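Local structure of dihydrofolate reductase (Enterococcus faecalis, 4M7V) at residues Ala11-Gln16 with Val101-Gly106; His45-Leu50 with Asn65-Val70. The protein probably catalyses the NADPH-dependent reduction of 7,8-dihydrofolate to tetrahydrofolate, a key step in folate metabolism and in glycine, purine and DNA-precursor synthesis. All coordinates share one frame; numbering follows the deposited sequence.

Contact 1. Residues Ala11-Gln16 with Val101-Gly106. With RAR (5-(3,4-dimethoxy-5-{(1E)-3-oxo-3-[(1S)-1-propylphthalazin-2(1H)-yl]prop-1-en-1-yl}benzyl)pyrimidine-2,4-diamine), chain B.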
loop_
_atom_site.group_PDB
_atom_site.type_symbol
_atom_site.label_atom_id
_atom_site.label_comp_id
_atom_site.label_asym_id
_atom_site.label_seq_id
_atom_site.Cartn_x
_atom_site.Cartn_y
_atom_site.Cartn_z
ATOM N N ALA A 11 -5.575 -0.407 6.961
ATOM C CA ALA A 11 -4.332 0.341 6.872
ATOM C C ALA A 11 -3.966 0.559 5.411
ATOM O O ALA A 11 -4.332 -0.242 4.543
ATOM C CB ALA A 11 -3.219 -0.401 7.586
ATOM N N ALA A 12 -3.249 1.644 5.149
ATOM C CA ALA A 12 -2.685 1.925 3.833
ATOM C C ALA A 12 -1.164 1.952 3.937
ATOM O O ALA A 12 -0.604 2.530 4.866
ATOM C CB ALA A 12 -3.205 3.234 3.306
ATOM N N ILE A 13 -0.493 1.303 2.998
ATOM C CA ILE A 13 0.960 1.298 2.993
ATOM C C ILE A 13 1.495 1.696 1.613
ATOM O O ILE A 13 0.998 1.222 0.603
ATOM C CB ILE A 13 1.521 -0.083 3.399
ATOM C CG1 ILE A 13 3.051 -0.041 3.463
ATOM C CG2 ILE A 13 1.047 -1.177 2.446
ATOM C CD1 ILE A 13 3.640 -1.128 4.383
ATOM N N TRP A 14 2.478 2.591 1.570
ATOM C CA TRP A 14 3.135 2.889 0.305
ATOM C C TRP A 14 4.563 3.397 0.463
ATOM O O TRP A 14 4.978 3.830 1.542
ATOM C CB TRP A 14 2.320 3.902 -0.499
ATOM C CG TRP A 14 2.375 5.309 -0.011
ATOM C CD1 TRP A 14 3.139 6.334 -0.518
ATOM C CD2 TRP A 14 1.615 5.866 1.060
ATOM N NE1 TRP A 14 2.896 7.498 0.183
ATOM C CE2 TRP A 14 1.966 7.239 1.149
ATOM C CE3 TRP A 14 0.674 5.343 1.951
ATOM C CZ2 TRP A 14 1.399 8.089 2.105
ATOM C CZ3 TRP A 14 0.112 6.190 2.905
ATOM C CH2 TRP A 14 0.479 7.548 2.975
ATOM N N ALA A 15 5.318 3.313 -0.621
ATOM C CA ALA A 15 6.628 3.918 -0.675
ATOM C C ALA A 15 6.590 5.009 -1.747
ATOM O O ALA A 15 5.992 4.825 -2.803
ATOM C CB ALA A 15 7.691 2.878 -0.972
ATOM N N GLN A 16 7.201 6.153 -1.469
ATOM C CA GLN A 16 7.223 7.256 -2.430
ATOM C C GLN A 16 8.573 7.991 -2.361
ATOM O O GLN A 16 9.228 7.952 -1.335
ATOM C CB GLN A 16 6.082 8.245 -2.153
ATOM C CG GLN A 16 6.306 9.017 -0.852
ATOM C CD GLN A 16 5.418 10.235 -0.718
ATOM O OE1 GLN A 16 4.263 10.147 -0.280
ATOM N NE2 GLN A 16 5.955 11.386 -1.083
ATOM N N VAL A 101 -5.898 -7.566 9.495
ATOM C CA VAL A 101 -5.870 -6.235 8.923
ATOM C C VAL A 101 -6.053 -6.320 7.427
ATOM O O VAL A 101 -5.478 -7.189 6.761
ATOM C CB VAL A 101 -4.558 -5.502 9.216
ATOM C CG1 VAL A 101 -4.750 -3.998 9.013
ATOM C CG2 VAL A 101 -4.062 -5.823 10.624
ATOM N N THR A 102 -6.874 -5.419 6.906
ATOM C CA THR A 102 -6.951 -5.222 5.470
ATOM C C THR A 102 -6.051 -4.052 5.093
ATOM O O THR A 102 -6.298 -2.904 5.468
ATOM C CB THR A 102 -8.382 -4.969 5.016
ATOM O OG1 THR A 102 -9.217 -6.018 5.521
ATOM C CG2 THR A 102 -8.443 -4.938 3.499
ATOM N N VAL A 103 -4.994 -4.375 4.365
ATOM C CA VAL A 103 -3.954 -3.428 4.031
ATOM C C VAL A 103 -4.066 -2.989 2.560
ATOM O O VAL A 103 -3.982 -3.819 1.654
ATOM C CB VAL A 103 -2.559 -4.054 4.300
ATOM C CG1 VAL A 103 -1.450 -3.088 3.973
ATOM C CG2 VAL A 103 -2.453 -4.522 5.752
ATOM N N ILE A 104 -4.266 -1.692 2.326
ATOM C CA ILE A 104 -4.278 -1.146 0.971
ATOM C C ILE A 104 -2.862 -0.934 0.450
ATOM O O ILE A 104 -2.096 -0.158 1.027
ATOM C CB ILE A 104 -5.013 0.207 0.909
ATOM C CG1 ILE A 104 -6.344 0.126 1.663
ATOM C CG2 ILE A 104 -5.172 0.683 -0.544
ATOM C CD1 ILE A 104 -7.259 -0.921 1.166
ATOM N N GLY A 105 -2.522 -1.597 -0.650
ATOM C CA GLY A 105 -1.172 -1.555 -1.177
ATOM C C GLY A 105 -1.019 -0.668 -2.385
ATOM O O GLY A 105 0.090 -0.481 -2.881
ATOM N N GLY A 106 -2.131 -0.105 -2.845
ATOM C CA GLY A 106 -2.147 0.730 -4.039
ATOM C C GLY A 106 -3.142 0.289 -5.117
ATOM O O GLY A 106 -3.872 -0.682 -4.933
HETATM N N01 RAR B . 2.283 -0.608 -1.230
HETATM C C02 RAR B . 3.703 -0.690 -1.093
HETATM C C03 RAR B . 4.442 -1.290 -2.041
HETATM C C04 RAR B . 3.753 -1.891 -3.223
HETATM C C05 RAR B . 4.602 -2.879 -3.954
HETATM C C06 RAR B . 4.968 -2.659 -5.303
HETATM C C07 RAR B . 5.720 -3.586 -5.974
HETATM O O08 RAR B . 6.053 -3.389 -7.295
HETATM C C09 RAR B . 5.320 -2.488 -8.041
HETATM C C10 RAR B . 6.160 -4.823 -5.280
HETATM O O11 RAR B . 6.946 -5.721 -5.937
HETATM C C12 RAR B . 8.228 -5.351 -6.297
HETATM C C13 RAR B . 5.808 -5.037 -3.975
HETATM C C14 RAR B . 6.161 -6.313 -3.286
HETATM C C15 RAR B . 7.453 -6.634 -3.046
HETATM C C16 RAR B . 7.895 -8.041 -3.124
HETATM N N17 RAR B . 7.701 -8.859 -1.971
HETATM N N18 RAR B . 6.802 -8.373 -0.910
HETATM C C19 RAR B . 7.058 -8.925 0.430
HETATM C C20 RAR B . 8.437 -10.119 -1.823
HETATM C C21 RAR B . 9.893 -10.194 -2.132
HETATM C C22 RAR B . 10.832 -10.026 -0.995
HETATM C C23 RAR B . 10.631 -8.848 -0.113
HETATM C C24 RAR B . 7.992 -10.976 -0.645
HETATM C C25 RAR B . 7.407 -10.403 0.437
HETATM C C26 RAR B . 7.116 -11.198 1.565
HETATM C C27 RAR B . 7.407 -12.595 1.557
HETATM C C28 RAR B . 8.024 -13.185 0.438
HETATM C C29 RAR B . 8.326 -12.425 -0.655
HETATM O O30 RAR B . 8.661 -8.360 -4.028
HETATM C C31 RAR B . 5.021 -4.088 -3.300
HETATM C C32 RAR B . 5.821 -1.363 -1.881
HETATM N N33 RAR B . 6.425 -0.834 -0.764
HETATM C C34 RAR B . 5.663 -0.210 0.199
HETATM N N35 RAR B . 6.291 0.359 1.344
HETATM N N36 RAR B . 4.336 -0.136 0.059
#
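With CG1 of I13 trans to its own N (chi1 -177°), CG2 is left between N and the carbonyl carbon, turned to V103, while CG1 runs to the inhibitor RAR. V103 has CG1 trans to its N, which brings that branch across I13 CG2; I13 CG2 and V103 CG1 meet obliquely at 3.5 Å, tighter than ordinary van der Waals contact. A11 lies on the same face of the sheet, its CB against V101 CG1. A12 and I104 pair on the other face, where I104 packs on V110, F111 and L114 of helix 108-114.

The strands run parallel. A11 is held at both its polar backbone atoms, N giving to T102 O and O taking I104 N at 2.6 Å; I13 N reaches I104 O. Past I104 the strands part, and RAR enters where they diverge. Its 4-amino nitrogen N01 donates to I13 O at 2.9 Å, the firmer bond (160°), and to G105 O at 2.7 Å, a weak one (129°). CG1 of I13 lies 3.6 Å from RAR N36. G106 touches NADP.

W14, on the I104 face, has NE1 pointed at Q16 OE1 at 3.0 Å; the bond is nearly straight, uses a lone pair and lies in the indole plane, which helps to hold the ring's rotation. F136 stacks on that ring.

D35 OD1 is also hydrogen-bonded to RAR. One amino group thus donates to carbonyls of two strands, so the strand pairing sets the spacing of the acceptors and, with D35, probably the pose of the diaminopyrimidine.

Contact 2. Residues His45-Leu50 with Asn65-Val70. With RAR (5-(3,4-dimethoxy-5-{(1E)-3-oxo-3-[(1S)-1-propylphthalazin-2(1H)-yl]prop-1-en-1-yl}benzyl)pyrimidine-2,4-diamine), chain B.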
loop_
_atom_site.group_PDB
_atom_site.type_symbol
_atom_site.label_atom_id
_atom_site.label_comp_id
_atom_site.label_asym_id
_atom_site.label_seq_id
_atom_site.Cartn_x
_atom_site.Cartn_y
_atom_site.Cartn_z
ATOM N N HIS A 45 0.226 -12.508 6.666
ATOM C CA HIS A 45 -0.911 -12.986 7.446
ATOM C C HIS A 45 -2.027 -11.954 7.519
ATOM O O HIS A 45 -2.834 -11.938 8.449
ATOM C CB HIS A 45 -0.443 -13.388 8.847
ATOM C CG HIS A 45 0.745 -14.308 8.836
ATOM N ND1 HIS A 45 0.728 -15.532 8.192
ATOM C CD2 HIS A 45 1.977 -14.176 9.370
ATOM C CE1 HIS A 45 1.905 -16.110 8.339
ATOM N NE2 HIS A 45 2.685 -15.316 9.050
ATOM N N ASN A 46 -2.074 -11.090 6.514
ATOM C CA ASN A 46 -3.139 -10.114 6.404
ATOM C C ASN A 46 -3.695 -10.134 5.015
ATOM O O ASN A 46 -3.282 -10.941 4.186
ATOM C CB ASN A 46 -2.634 -8.726 6.747
ATOM C CG ASN A 46 -2.388 -8.562 8.220
ATOM O OD1 ASN A 46 -3.238 -8.918 9.043
ATOM N ND2 ASN A 46 -1.212 -8.032 8.573
ATOM N N THR A 47 -4.642 -9.246 4.756
ATOM C CA THR A 47 -5.168 -9.113 3.414
ATOM C C THR A 47 -4.568 -7.880 2.738
ATOM O O THR A 47 -4.562 -6.780 3.316
ATOM C CB THR A 47 -6.700 -9.014 3.417
ATOM O OG1 THR A 47 -7.251 -10.197 4.003
ATOM C CG2 THR A 47 -7.207 -8.863 2.006
ATOM N N LEU A 48 -4.052 -8.082 1.527
ATOM C CA LEU A 48 -3.500 -7.005 0.735
ATOM C C LEU A 48 -4.448 -6.653 -0.410
ATOM O O LEU A 48 -4.820 -7.523 -1.188
ATOM C CB LEU A 48 -2.136 -7.403 0.191
ATOM C CG LEU A 48 -1.492 -6.474 -0.839
ATOM C CD1 LEU A 48 -0.993 -5.208 -0.153
ATOM C CD2 LEU A 48 -0.385 -7.176 -1.619
ATOM N N VAL A 49 -4.842 -5.382 -0.502
ATOM C CA VAL A 49 -5.727 -4.903 -1.564
ATOM C C VAL A 49 -4.912 -4.131 -2.574
ATOM O O VAL A 49 -4.149 -3.245 -2.202
ATOM C CB VAL A 49 -6.848 -3.993 -1.040
ATOM C CG1 VAL A 49 -7.579 -3.377 -2.191
ATOM C CG2 VAL A 49 -7.821 -4.760 -0.149
ATOM N N LEU A 50 -5.065 -4.496 -3.846
ATOM C CA LEU A 50 -4.375 -3.866 -4.962
ATOM C C LEU A 50 -5.359 -3.485 -6.070
ATOM O O LEU A 50 -6.261 -4.273 -6.412
ATOM C CB LEU A 50 -3.308 -4.802 -5.528
ATOM C CG LEU A 50 -2.114 -5.141 -4.625
ATOM C CD1 LEU A 50 -1.153 -6.123 -5.316
ATOM C CD2 LEU A 50 -1.372 -3.858 -4.218
ATOM N N ASN A 65 1.686 -16.159 1.566
ATOM C CA ASN A 65 1.397 -16.027 2.996
ATOM C C ASN A 65 0.492 -14.865 3.342
ATOM O O ASN A 65 0.518 -14.363 4.474
ATOM C CB ASN A 65 2.690 -15.905 3.810
ATOM C CG ASN A 65 3.653 -17.020 3.529
ATOM O OD1 ASN A 65 3.259 -18.178 3.417
ATOM N ND2 ASN A 65 4.928 -16.677 3.395
ATOM N N ARG A 66 -0.306 -14.443 2.373
ATOM C CA ARG A 66 -1.390 -13.509 2.640
ATOM C C ARG A 66 -2.422 -13.567 1.545
ATOM O O ARG A 66 -2.160 -14.040 0.433
ATOM C CB ARG A 66 -0.875 -12.087 2.765
ATOM C CG ARG A 66 0.153 -11.735 1.735
ATOM C CD ARG A 66 1.172 -10.817 2.360
ATOM N NE ARG A 66 2.331 -10.684 1.507
ATOM C CZ ARG A 66 3.413 -11.441 1.609
ATOM N NH1 ARG A 66 3.481 -12.392 2.534
ATOM N NH2 ARG A 66 4.421 -11.258 0.774
ATOM N N THR A 67 -3.596 -13.055 1.857
ATOM C CA THR A 67 -4.625 -12.966 0.861
ATOM C C THR A 67 -4.509 -11.644 0.121
ATOM O O THR A 67 -4.369 -10.575 0.730
ATOM C CB THR A 67 -5.982 -13.114 1.498
ATOM O OG1 THR A 67 -6.006 -14.371 2.183
ATOM C CG2 THR A 67 -7.075 -13.079 0.442
ATOM N N THR A 68 -4.540 -11.729 -1.199
ATOM C CA THR A 68 -4.574 -10.546 -2.029
ATOM C C THR A 68 -5.956 -10.365 -2.649
ATOM O O THR A 68 -6.518 -11.298 -3.216
ATOM C CB THR A 68 -3.508 -10.625 -3.124
ATOM O OG1 THR A 68 -2.223 -10.593 -2.510
ATOM C CG2 THR A 68 -3.635 -9.473 -4.119
ATOM N N ILE A 69 -6.510 -9.165 -2.513
ATOM C CA ILE A 69 -7.705 -8.803 -3.258
ATOM C C ILE A 69 -7.292 -7.861 -4.377
ATOM O O ILE A 69 -6.492 -6.949 -4.164
ATOM C CB ILE A 69 -8.768 -8.151 -2.362
ATOM C CG1 ILE A 69 -9.124 -9.090 -1.203
ATOM C CG2 ILE A 69 -9.984 -7.768 -3.163
ATOM C CD1 ILE A 69 -10.052 -8.466 -0.169
ATOM N N VAL A 70 -7.786 -8.129 -5.584
ATOM C CA VAL A 70 -7.571 -7.233 -6.714
ATOM C C VAL A 70 -8.877 -6.522 -7.075
ATOM O O VAL A 70 -9.931 -7.145 -7.213
ATOM C CB VAL A 70 -7.028 -7.971 -7.955
ATOM C CG1 VAL A 70 -6.915 -7.002 -9.126
ATOM C CG2 VAL A 70 -5.684 -8.621 -7.642
HETATM N N01 RAR B . 2.283 -0.608 -1.230
HETATM C C02 RAR B . 3.703 -0.690 -1.093
HETATM C C03 RAR B . 4.442 -1.290 -2.041
HETATM C C04 RAR B . 3.753 -1.891 -3.223
HETATM C C05 RAR B . 4.602 -2.879 -3.954
HETATM C C06 RAR B . 4.968 -2.659 -5.303
HETATM C C07 RAR B . 5.720 -3.586 -5.974
HETATM O O08 RAR B . 6.053 -3.389 -7.295
HETATM C C09 RAR B . 5.320 -2.488 -8.041
HETATM C C10 RAR B . 6.160 -4.823 -5.280
HETATM O O11 RAR B . 6.946 -5.721 -5.937
HETATM C C12 RAR B . 8.228 -5.351 -6.297
HETATM C C13 RAR B . 5.808 -5.037 -3.975
HETATM C C14 RAR B . 6.161 -6.313 -3.286
HETATM C C15 RAR B . 7.453 -6.634 -3.046
HETATM C C16 RAR B . 7.895 -8.041 -3.124
HETATM N N17 RAR B . 7.701 -8.859 -1.971
HETATM N N18 RAR B . 6.802 -8.373 -0.910
HETATM C C19 RAR B . 7.058 -8.925 0.430
HETATM C C20 RAR B . 8.437 -10.119 -1.823
HETATM C C21 RAR B . 9.893 -10.194 -2.132
HETATM C C22 RAR B . 10.832 -10.026 -0.995
HETATM C C23 RAR B . 10.631 -8.848 -0.113
HETATM C C24 RAR B . 7.992 -10.976 -0.645
HETATM C C25 RAR B . 7.407 -10.403 0.437
HETATM C C26 RAR B . 7.116 -11.198 1.565
HETATM C C27 RAR B . 7.407 -12.595 1.557
HETATM C C28 RAR B . 8.024 -13.185 0.438
HETATM C C29 RAR B . 8.326 -12.425 -0.655
HETATM O O30 RAR B . 8.661 -8.360 -4.028
HETATM C C31 RAR B . 5.021 -4.088 -3.300
HETATM C C32 RAR B . 5.821 -1.363 -1.881
HETATM N N33 RAR B . 6.425 -0.834 -0.764
HETATM C C34 RAR B . 5.663 -0.210 0.199
HETATM N N35 RAR B . 6.291 0.359 1.344
HETATM N N36 RAR B . 4.336 -0.136 0.059
#
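T47 and I69 touch across neighbouring strands at 3.6 Å, T47 CG2 against I69 CD1, and I69 CB meets V49 CG2. T47 CG2 stands trans to its N and faces I69, leaving OG1 for the hydroxyl of Y94. On the other face L48 and T68 lie side by side, L48 CD2 at 4.0 Å from T68 OG1, L50 and V70 paired beyond.

In the backbone, T67 O accepts from L48 N at 2.6 Å, L48 O from I69 N and I69 O from L50 N. Before the strands begin, H45 N hydrogen-bonds to N65 O; at their start T67 N gives a less straight bond (141°) to N46 O. R66 CB lies against N46 O; the chain bends at chi2 (-144°) and leads its guanidinium toward the phthalazine benzo ring of RAR, where the modelled approach is too close to be trusted in detail.

Further out, I91 and Y94 of helix 88-97 cover the V49 and I69 face, while F39 of helix 33-43 packs on L48. N46 is tied through OD1 to V101 N and through ND2 to K42 O. Strands 47-51 and 67-71, joined through helix 52-57, form a beta-alpha-beta crossover of the dihydrofolate reductase fold.

How the contacts relate
Both contacts lie in one mixed eight-stranded sheet, their centres about 10 Å apart. Strands 102-106 and 47-51 are neighbours, so the order across this part of the sheet is 67-71, 47-51, 102-106, 10-16, all parallel. T47 O probably accepts from V103 N and V49 O from G105 N, joining the two pairs, while T102 CG2 packs on V49 CG2. Along the chain, the two strands of contact 2 fall between those of contact 1. Contact 1 lies near the centre of the protein and contact 2 farther out; the inhibitor touches both contacts, so this run of parallel strands lines part of its pocket.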